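PrgZ (Enterococcus faecalis, PDB 4FAJ) binds a peptide pheromone outside the cell as a membrane-anchored substrate-binding protein, probably handing it on to a peptide transporter. Local coordinates at residues 349-354 and 529-534; 353-358 and 420-425; 432-437 and 441-446; 455-458 and 464-467. One frame throughout, in Å; residues are numbered along the deposited sequence. Where two conformers were deposited one is given.

Interaction 1. Residues 349-354 and 529-534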
# COMPACT_ATOMS: atom_id res chain seq x y z
N GLU A 349 -20.96 -9.51 -3.93
CA GLU A 349 -21.80 -9.45 -2.74
C GLU A 349 -21.74 -10.74 -1.94
O GLU A 349 -21.67 -10.71 -0.72
CB GLU A 349 -23.26 -9.08 -3.06
CG GLU A 349 -23.44 -7.69 -3.69
CD GLU A 349 -22.96 -6.52 -2.81
OE1 GLU A 349 -22.68 -6.72 -1.60
OE2 GLU A 349 -22.86 -5.40 -3.34
N SER A 350 -21.76 -11.89 -2.63
CA SER A 350 -21.63 -13.18 -1.94
C SER A 350 -20.28 -13.32 -1.25
O SER A 350 -20.20 -13.80 -0.12
CB SER A 350 -21.84 -14.33 -2.92
OG SER A 350 -23.19 -14.40 -3.31
N LEU A 351 -19.21 -12.87 -1.91
CA LEU A 351 -17.87 -12.91 -1.30
C LEU A 351 -17.82 -12.13 0.00
O LEU A 351 -17.38 -12.65 1.02
CB LEU A 351 -16.83 -12.35 -2.27
CG LEU A 351 -15.39 -12.15 -1.78
CD1 LEU A 351 -14.75 -13.48 -1.48
CD2 LEU A 351 -14.59 -11.40 -2.84
N VAL A 352 -18.27 -10.88 -0.02
CA VAL A 352 -18.14 -10.02 1.15
C VAL A 352 -19.12 -10.41 2.27
O VAL A 352 -18.78 -10.29 3.46
CB VAL A 352 -18.28 -8.51 0.80
CG1 VAL A 352 -17.24 -8.10 -0.29
CG2 VAL A 352 -19.69 -8.19 0.36
N LYS A 353 -20.31 -10.87 1.90
CA LYS A 353 -21.33 -11.27 2.90
C LYS A 353 -20.98 -12.58 3.61
O LYS A 353 -21.15 -12.70 4.83
CB LYS A 353 -22.70 -11.42 2.24
CG LYS A 353 -23.37 -10.10 1.86
CD LYS A 353 -24.64 -10.30 1.01
CE LYS A 353 -25.66 -11.20 1.68
NZ LYS A 353 -25.87 -10.85 3.12
N LYS A 354 -20.50 -13.56 2.85
CA LYS A 354 -20.35 -14.92 3.35
C LYS A 354 -18.91 -15.21 3.72
O LYS A 354 -18.63 -15.62 4.84
CB LYS A 354 -20.82 -15.93 2.30
CG LYS A 354 -22.20 -15.62 1.75
CD LYS A 354 -22.55 -16.49 0.54
CE LYS A 354 -23.87 -16.05 -0.10
NZ LYS A 354 -24.10 -16.64 -1.46
N PRO A 529 -11.63 -5.07 -10.22
CA PRO A 529 -11.82 -4.77 -8.79
C PRO A 529 -12.82 -5.71 -8.15
O PRO A 529 -13.89 -5.99 -8.73
CB PRO A 529 -12.31 -3.31 -8.77
CG PRO A 529 -12.67 -2.97 -10.15
CD PRO A 529 -12.34 -4.10 -11.08
N ILE A 530 -12.46 -6.23 -6.98
CA ILE A 530 -13.25 -7.26 -6.33
C ILE A 530 -13.96 -6.68 -5.12
O ILE A 530 -15.17 -6.54 -5.14
CB ILE A 530 -12.39 -8.47 -5.90
CG1 ILE A 530 -11.55 -8.98 -7.08
CG2 ILE A 530 -13.32 -9.60 -5.41
CD1 ILE A 530 -10.47 -9.99 -6.65
N PHE A 531 -13.20 -6.34 -4.08
CA PHE A 531 -13.79 -5.78 -2.87
C PHE A 531 -12.90 -4.74 -2.20
O PHE A 531 -11.70 -4.68 -2.44
CB PHE A 531 -14.16 -6.88 -1.88
CG PHE A 531 -13.00 -7.64 -1.32
CD1 PHE A 531 -12.51 -8.76 -1.96
CD2 PHE A 531 -12.41 -7.26 -0.11
CE1 PHE A 531 -11.43 -9.48 -1.44
CE2 PHE A 531 -11.34 -7.98 0.43
CZ PHE A 531 -10.85 -9.09 -0.25
N GLN A 532 -13.53 -3.91 -1.38
CA GLN A 532 -12.88 -2.91 -0.56
C GLN A 532 -12.75 -3.49 0.83
O GLN A 532 -13.74 -3.95 1.43
CB GLN A 532 -13.68 -1.61 -0.54
CG GLN A 532 -13.07 -0.51 0.34
CD GLN A 532 -13.77 0.83 0.25
OE1 GLN A 532 -14.69 1.01 -0.54
NE2 GLN A 532 -13.30 1.79 1.06
N VAL A 533 -11.53 -3.44 1.35
CA VAL A 533 -11.14 -4.13 2.56
C VAL A 533 -11.64 -3.42 3.81
O VAL A 533 -11.37 -2.23 4.00
CB VAL A 533 -9.60 -4.25 2.66
CG1 VAL A 533 -9.17 -4.85 4.00
CG2 VAL A 533 -9.03 -5.06 1.49
N GLY A 534 -12.35 -4.16 4.64
CA GLY A 534 -12.61 -3.79 6.02
C GLY A 534 -11.71 -4.60 6.95
O GLY A 534 -11.58 -5.81 6.76
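L351 and V352 of helix 348-356 pack against I530 and F531 of strand 528-539. The contact between the two segments is apolar, with no hydrogen bond across it. L351 uses one methyl, CD2, for both of its partners. This methyl lies 3.4 Å from I530 CG2, tighter than a usual carbon contact. It also lies 3.5 Å from F531 CD1, and the L351 and F531 side chains meet at roughly a right angle. CG of L351 is anti to the backbone N (chi1 173°), and CD2 rests over the junction of I530 and the F531 ring, touching both. V352 comes from one helix position further along. Its CG1 touches the root of the phenylalanine, 3.7 Å from F531 CB, and approaches the ring obliquely.

The strand is not regular here. I530 and F531 both face M320 of the antiparallel strand 311-324, which makes a classic beta bulge. The helix meets the strand at the bulge, with the axes of the two short segments 8.8 Å apart and inclined by 29°. Beyond this contact, F531 stands edge-to-face with an aromatic side chain of the bound peptide, and V533 packs on an aromatic side chain of the peptide too.

Polar bonds stay within the helix or run to its surroundings. In one of the two conformers of S350, its OG accepts from K354 NZ and bonds D347 OD2; this is doubtful for the other.

Interaction 2. Residues 353-358 and 420-425. With ZN (zinc ion), chain G; ZN (zinc ion), chain F.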
# COMPACT_ATOMS: atom_id res chain seq x y z
N LYS A 353 -20.31 -10.87 1.90
CA LYS A 353 -21.33 -11.27 2.90
C LYS A 353 -20.98 -12.58 3.61
O LYS A 353 -21.15 -12.70 4.83
CB LYS A 353 -22.70 -11.42 2.24
CG LYS A 353 -23.37 -10.10 1.86
CD LYS A 353 -24.64 -10.30 1.01
CE LYS A 353 -25.66 -11.20 1.68
NZ LYS A 353 -25.87 -10.85 3.12
N LYS A 354 -20.50 -13.56 2.85
CA LYS A 354 -20.35 -14.92 3.35
C LYS A 354 -18.91 -15.21 3.72
O LYS A 354 -18.63 -15.62 4.84
CB LYS A 354 -20.82 -15.93 2.30
CG LYS A 354 -22.20 -15.62 1.75
CD LYS A 354 -22.55 -16.49 0.54
CE LYS A 354 -23.87 -16.05 -0.10
NZ LYS A 354 -24.10 -16.64 -1.46
N LEU A 355 -17.99 -14.95 2.80
CA LEU A 355 -16.59 -15.26 3.01
C LEU A 355 -15.90 -14.30 3.98
O LEU A 355 -15.26 -14.74 4.93
CB LEU A 355 -15.84 -15.30 1.68
CG LEU A 355 -14.42 -15.86 1.69
CD1 LEU A 355 -14.03 -16.31 0.30
CD2 LEU A 355 -13.43 -14.84 2.22
N LEU A 356 -16.05 -12.99 3.77
CA LEU A 356 -15.38 -12.01 4.61
C LEU A 356 -16.19 -11.66 5.85
O LEU A 356 -15.68 -11.78 6.96
CB LEU A 356 -15.07 -10.75 3.83
CG LEU A 356 -14.16 -10.99 2.63
CD1 LEU A 356 -14.01 -9.71 1.85
CD2 LEU A 356 -12.81 -11.54 3.08
N ASP A 357 -17.42 -11.20 5.64
CA ASP A 357 -18.40 -11.00 6.70
C ASP A 357 -17.87 -10.15 7.87
O ASP A 357 -18.13 -10.45 9.04
CB ASP A 357 -18.87 -12.37 7.21
CG ASP A 357 -20.19 -12.30 7.96
OD1 ASP A 357 -20.82 -11.22 7.97
OD2 ASP A 357 -20.59 -13.33 8.54
N ASN A 358 -17.15 -9.09 7.55
CA ASN A 358 -16.42 -8.34 8.56
C ASN A 358 -16.31 -6.85 8.26
O ASN A 358 -15.35 -6.20 8.67
CB ASN A 358 -15.00 -8.92 8.66
CG ASN A 358 -14.20 -8.73 7.39
OD1 ASN A 358 -14.70 -8.21 6.39
ND2 ASN A 358 -12.94 -9.16 7.42
N GLY A 420 -1.81 -17.19 3.44
CA GLY A 420 -2.65 -17.01 4.64
C GLY A 420 -4.05 -17.61 4.49
O GLY A 420 -4.51 -17.89 3.37
N GLU A 421 -4.73 -17.82 5.62
CA GLU A 421 -5.98 -18.58 5.59
C GLU A 421 -7.00 -17.99 4.63
O GLU A 421 -7.53 -18.68 3.75
CB GLU A 421 -6.62 -18.67 6.99
CG GLU A 421 -7.92 -19.47 7.01
CD GLU A 421 -8.53 -19.60 8.38
OE1 GLU A 421 -8.06 -18.91 9.32
OE2 GLU A 421 -9.47 -20.41 8.53
N PHE A 422 -7.31 -16.70 4.81
CA PHE A 422 -8.39 -16.09 4.05
C PHE A 422 -8.01 -15.65 2.65
O PHE A 422 -8.88 -15.52 1.80
CB PHE A 422 -9.07 -14.99 4.86
CG PHE A 422 -10.06 -15.54 5.84
CD1 PHE A 422 -11.39 -15.69 5.49
CD2 PHE A 422 -9.63 -16.01 7.08
CE1 PHE A 422 -12.29 -16.25 6.39
CE2 PHE A 422 -10.54 -16.58 7.99
CZ PHE A 422 -11.86 -16.71 7.63
N GLU A 423 -6.72 -15.49 2.38
CA GLU A 423 -6.28 -15.22 1.02
C GLU A 423 -6.47 -16.49 0.17
O GLU A 423 -7.00 -16.43 -0.94
CB GLU A 423 -4.84 -14.71 0.99
CG GLU A 423 -4.68 -13.28 1.59
CD GLU A 423 -4.83 -13.22 3.11
OE1 GLU A 423 -4.43 -14.18 3.79
OE2 GLU A 423 -5.34 -12.20 3.63
N LYS A 424 -6.07 -17.64 0.71
CA LYS A 424 -6.33 -18.92 0.06
C LYS A 424 -7.82 -19.18 -0.15
O LYS A 424 -8.24 -19.63 -1.21
CB LYS A 424 -5.69 -20.06 0.87
CG LYS A 424 -5.89 -21.43 0.27
CD LYS A 424 -5.12 -22.50 1.04
CE LYS A 424 -5.50 -23.89 0.56
NZ LYS A 424 -6.71 -24.38 1.28
N LYS A 425 -8.63 -18.90 0.88
CA LYS A 425 -10.07 -19.12 0.79
C LYS A 425 -10.74 -18.19 -0.24
O LYS A 425 -11.66 -18.60 -0.93
CB LYS A 425 -10.73 -18.91 2.15
CG LYS A 425 -12.19 -19.31 2.19
CD LYS A 425 -12.85 -18.85 3.47
CE LYS A 425 -12.36 -19.65 4.66
NZ LYS A 425 -13.23 -20.83 4.90
ZN ZN G . -22.95 -11.20 8.49
ZN ZN F . -9.28 -21.26 10.34
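E421, next to the F422 that packs on L355, binds a zinc ion through OE2 at 2.0 Å. E279 and Y301 bind the same zinc. The E421 chain is fully extended, and its other oxygen, OE1, is hydrogen-bonded to the backbone N of I280. A second zinc sits by the other segment, 2.2 Å from D357 OD1. That oxygen also bonds K306 NZ, so it is gripped from two quarters. D357 is the first residue to leave the helix, with a positive phi of 53°.

No hydrogen bond joins the two segments; the contact is by van der Waals packing and centres on L355. Its branches divide the work. CD2 lies at the edge of the F422 ring, in the ring plane, 3.9 Å from F422 CD1. CD1 reaches the backbone of K425, 3.5 Å from K425 O. The L355 carbonyl oxygen meets the same ring edge, 3.6 Å from F422 CE1. The aliphatic part of K425 lies alongside, with its CD 3.8 Å from L355 CG. Beyond CD the lysine bends (chi3 -71°), and NZ bonds a glycerol, probably from the crystallisation liquor.

The last turn of helix 348-356 thus meets the first turn of helix 421-437, where G420 holds the N-cap position. F422 also packs on Y301 of helix 299-305 and on an apolar side chain of the bound peptide. E423 hydrogen-bonds the peptide backbone. L356 packs on F531 of strand 528-539 and on an aromatic side chain of the peptide.

Interaction 3. Residues 432-437 and 441-446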
# COMPACT_ATOMS: atom_id res chain seq x y z
N GLY A 432 -14.03 -21.05 -8.02
CA GLY A 432 -15.37 -21.61 -8.23
C GLY A 432 -16.30 -20.72 -9.04
O GLY A 432 -17.07 -21.22 -9.85
N GLN A 433 -16.22 -19.41 -8.81
CA GLN A 433 -17.00 -18.42 -9.57
C GLN A 433 -16.61 -18.40 -11.05
O GLN A 433 -17.48 -18.38 -11.93
CB GLN A 433 -16.80 -17.03 -9.00
CG GLN A 433 -17.30 -16.91 -7.59
CD GLN A 433 -18.78 -16.76 -7.51
OE1 GLN A 433 -19.37 -15.88 -8.14
NE2 GLN A 433 -19.41 -17.61 -6.71
N LEU A 434 -15.31 -18.42 -11.31
CA LEU A 434 -14.83 -18.38 -12.68
C LEU A 434 -15.16 -19.69 -13.40
O LEU A 434 -15.68 -19.68 -14.51
CB LEU A 434 -13.33 -18.08 -12.71
CG LEU A 434 -12.96 -16.64 -12.30
CD1 LEU A 434 -11.45 -16.46 -12.31
CD2 LEU A 434 -13.63 -15.62 -13.20
N GLN A 435 -14.91 -20.81 -12.73
CA GLN A 435 -15.23 -22.13 -13.31
C GLN A 435 -16.73 -22.30 -13.57
O GLN A 435 -17.11 -22.91 -14.56
CB GLN A 435 -14.66 -23.26 -12.44
CG GLN A 435 -13.13 -23.29 -12.51
CD GLN A 435 -12.45 -24.39 -11.71
OE1 GLN A 435 -11.27 -24.66 -11.91
NE2 GLN A 435 -13.19 -25.03 -10.81
N ASP A 436 -17.57 -21.70 -12.72
CA ASP A 436 -19.03 -21.82 -12.87
C ASP A 436 -19.63 -21.02 -14.03
O ASP A 436 -20.68 -21.39 -14.56
CB ASP A 436 -19.74 -21.40 -11.57
CG ASP A 436 -21.22 -21.80 -11.56
OD1 ASP A 436 -21.53 -22.97 -11.88
OD2 ASP A 436 -22.07 -20.94 -11.23
N SER A 437 -18.99 -19.91 -14.41
CA SER A 437 -19.50 -19.05 -15.48
C SER A 437 -18.73 -19.14 -16.80
O SER A 437 -19.26 -18.75 -17.84
CB SER A 437 -19.53 -17.59 -15.03
OG SER A 437 -20.56 -17.37 -14.10
N LEU A 441 -13.21 -23.58 -18.56
CA LEU A 441 -12.01 -22.96 -18.02
C LEU A 441 -11.61 -23.64 -16.71
O LEU A 441 -12.44 -23.78 -15.81
CB LEU A 441 -12.24 -21.47 -17.75
CG LEU A 441 -11.06 -20.69 -17.16
CD1 LEU A 441 -9.97 -20.47 -18.22
CD2 LEU A 441 -11.54 -19.37 -16.59
N LYS A 442 -10.35 -24.05 -16.61
CA LYS A 442 -9.80 -24.52 -15.35
C LYS A 442 -9.03 -23.39 -14.68
O LYS A 442 -8.19 -22.76 -15.32
CB LYS A 442 -8.87 -25.73 -15.57
CG LYS A 442 -8.39 -26.35 -14.25
CD LYS A 442 -7.80 -27.75 -14.43
CE LYS A 442 -6.39 -27.70 -15.00
NZ LYS A 442 -5.84 -29.06 -15.24
N VAL A 443 -9.31 -23.15 -13.40
CA VAL A 443 -8.52 -22.21 -12.61
C VAL A 443 -7.78 -22.96 -11.50
O VAL A 443 -8.39 -23.67 -10.70
CB VAL A 443 -9.41 -21.11 -11.99
CG1 VAL A 443 -8.61 -20.26 -11.01
CG2 VAL A 443 -10.03 -20.25 -13.08
N THR A 444 -6.46 -22.82 -11.47
CA THR A 444 -5.65 -23.38 -10.40
C THR A 444 -5.35 -22.27 -9.40
O THR A 444 -5.14 -21.12 -9.79
CB THR A 444 -4.33 -23.97 -10.93
OG1 THR A 444 -3.62 -22.97 -11.67
CG2 THR A 444 -4.61 -25.16 -11.84
N VAL A 445 -5.36 -22.59 -8.12
CA VAL A 445 -5.01 -21.63 -7.08
C VAL A 445 -3.65 -21.99 -6.52
O VAL A 445 -3.45 -23.14 -6.11
CB VAL A 445 -6.04 -21.61 -5.95
CG1 VAL A 445 -5.61 -20.62 -4.87
CG2 VAL A 445 -7.44 -21.26 -6.49
N THR A 446 -2.73 -21.03 -6.50
CA THR A 446 -1.36 -21.28 -6.05
C THR A 446 -1.01 -20.35 -4.88
O THR A 446 -0.65 -19.19 -5.11
CB THR A 446 -0.35 -21.11 -7.19
OG1 THR A 446 -0.76 -21.93 -8.30
CG2 THR A 446 1.06 -21.50 -6.73
O HOH W 1 -15.13 -24.43 -15.83
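This is a helix-to-strand contact inside a beta-alpha-beta unit. The end of helix 421-437 folds back on the start of strand 442-448, which runs parallel to strand 412-418. The two short segments are almost antiparallel, at 172°, with their axes 7.9 Å apart. An apolar patch, a glutamine hydrogen bond and a bridging water join them.

L434 and V443 make the apolar patch, with L434 CB 4.0 Å from V443 CG2. L441 adds a looser contact through its CD2. L434 also packs on I342 and A345 of helix 336-345, and L441 packs on W398 of helix 391-402, so other helices continue the core.

Q435 makes the direct polar link. Its chain is extended beyond CG and runs over the backbone of L441, with Q435 CG 3.4 Å from L441 O. A water bridges the two backbones where the chain turns, 2.8 Å from both Q435 O and L441 O.

K442, T444 and T446 use their backbones to pair with strand 412-418, while the backbone of V443 is met by glutamines of the helix. Q431 NE2 bonds V443 O. V443 N donates to Q435 OE1 at 2.9 Å. This bond is nearly straight, 168° at the hydrogen. It uses a lone pair of OE1 and lies in the carbonyl plane of the amide, at a C=O...N angle of 128°.

Interaction 4. Residues 455-458 and 464-467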
# COMPACT_ATOMS: atom_id res chain seq x y z
N GLU A 455 8.18 -10.94 -5.62
CA GLU A 455 9.16 -11.15 -6.68
C GLU A 455 8.50 -11.55 -8.01
O GLU A 455 8.86 -11.05 -9.07
CB GLU A 455 10.19 -12.20 -6.24
CG GLU A 455 11.25 -12.56 -7.28
CD GLU A 455 12.12 -13.71 -6.83
OE1 GLU A 455 11.83 -14.87 -7.21
OE2 GLU A 455 13.09 -13.46 -6.08
N ARG A 456 7.53 -12.45 -7.94
CA ARG A 456 6.83 -12.89 -9.15
C ARG A 456 5.99 -11.77 -9.77
O ARG A 456 5.90 -11.68 -10.99
CB ARG A 456 5.99 -14.13 -8.87
CG ARG A 456 6.85 -15.35 -8.59
CD ARG A 456 6.03 -16.61 -8.41
NE ARG A 456 5.25 -16.93 -9.60
CZ ARG A 456 4.52 -18.03 -9.75
NH1 ARG A 456 4.47 -18.94 -8.79
NH2 ARG A 456 3.85 -18.21 -10.88
N LEU A 457 5.41 -10.90 -8.94
CA LEU A 457 4.70 -9.73 -9.46
C LEU A 457 5.65 -8.79 -10.18
O LEU A 457 5.35 -8.33 -11.28
CB LEU A 457 3.98 -8.96 -8.35
CG LEU A 457 2.68 -9.58 -7.85
CD1 LEU A 457 2.24 -8.88 -6.57
CD2 LEU A 457 1.57 -9.52 -8.93
N THR A 458 6.81 -8.53 -9.57
CA THR A 458 7.81 -7.64 -10.16
C THR A 458 8.30 -8.16 -11.51
O THR A 458 8.49 -7.38 -12.43
CB THR A 458 9.02 -7.40 -9.22
OG1 THR A 458 8.57 -6.84 -7.99
CG2 THR A 458 10.06 -6.45 -9.85
N LEU A 464 -3.01 -14.75 -13.38
CA LEU A 464 -3.88 -13.95 -12.53
C LEU A 464 -3.23 -13.79 -11.16
O LEU A 464 -2.53 -14.69 -10.67
CB LEU A 464 -5.25 -14.60 -12.32
CG LEU A 464 -6.18 -14.84 -13.50
CD1 LEU A 464 -7.30 -15.75 -13.03
CD2 LEU A 464 -6.72 -13.51 -14.02
N SER A 465 -3.55 -12.68 -10.50
CA SER A 465 -3.04 -12.42 -9.17
C SER A 465 -4.09 -11.77 -8.28
O SER A 465 -4.69 -10.77 -8.66
CB SER A 465 -1.83 -11.50 -9.28
OG SER A 465 -1.39 -11.07 -8.00
N LEU A 466 -4.30 -12.34 -7.09
CA LEU A 466 -5.13 -11.70 -6.07
C LEU A 466 -4.23 -10.78 -5.27
O LEU A 466 -3.54 -11.22 -4.34
CB LEU A 466 -5.79 -12.72 -5.15
CG LEU A 466 -6.65 -12.15 -4.02
CD1 LEU A 466 -7.74 -11.25 -4.59
CD2 LEU A 466 -7.29 -13.28 -3.21
N SER A 467 -4.21 -9.52 -5.66
CA SER A 467 -3.38 -8.50 -5.02
C SER A 467 -4.13 -7.16 -5.04
O SER A 467 -5.06 -6.95 -5.83
CB SER A 467 -2.01 -8.40 -5.71
OG SER A 467 -2.11 -8.43 -7.14
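L457 of helix 450-459 lays one methyl, CD2, against the side chain of S465 on strand 464-470. CD2 is 3.5 Å from S465 OG and 4.0 Å from S465 CB. The same methyl is 4.2 Å from S467 OG, so it covers a pair of serines two positions apart on the strand. The L457 side chain points at the strand from its root, with CG anti to the carbonyl carbon (chi1 -77°). The other methyl, L457 CD1, is a little farther off, 4.4 Å from S467 OG.

No hydrogen bond crosses between helix and strand. The serine hydroxyls are served within the strand and by the next one. S465 OG donates to S467 OG at 2.9 Å, and S467 OG is in turn hydrogen-bonded to E323 OE2 on strand 311-324. This forms a short chain of polar atoms that ends on a carboxylate. It fixes how both hydroxyls are turned, and with these bonds the buried hydroxyls have polar partners although a leucine methyl packs against them. The contact is small, with 87 Å² buried in all.

L457 also packs on F462 and H491. R456, its neighbour, is bonded through NE to D461 O in the turn that leads to the strand. Both L457 and S467 touch apolar side chains of the bound peptide, so this patch is part of the peptide site. Strand 464-470 lies between strands 311-324 and 412-418. It runs parallel to 412-418, as does strand 442-448, and helix 450-459 makes the beta-alpha-beta crossover between 442-448 and 464-470.

How the interactions relate
Interactions 1, 3 and 4 reach one mixed sheet, through strands 528-539, 442-448 and 464-470. Interaction 2 joins two helices beside it. Interactions 1 and 2 share helix 348-356 and have centres about 9 Å apart. Interactions 2 and 3 both use helix 421-437. The centres of interactions 2 and 3 are about 17 Å apart. Along the chain, interactions 2, 3 and 4 follow in series, and interactions 3 and 4 are nested in the loop closed by interaction 1. I530 CD1 of interaction 1 meets L466 CD1 of interaction 4 at 3.6 Å. Residues in or beside interactions 1, 2 and 4 touch the bound peptide, whereas interaction 3 lies away from the annotated sites.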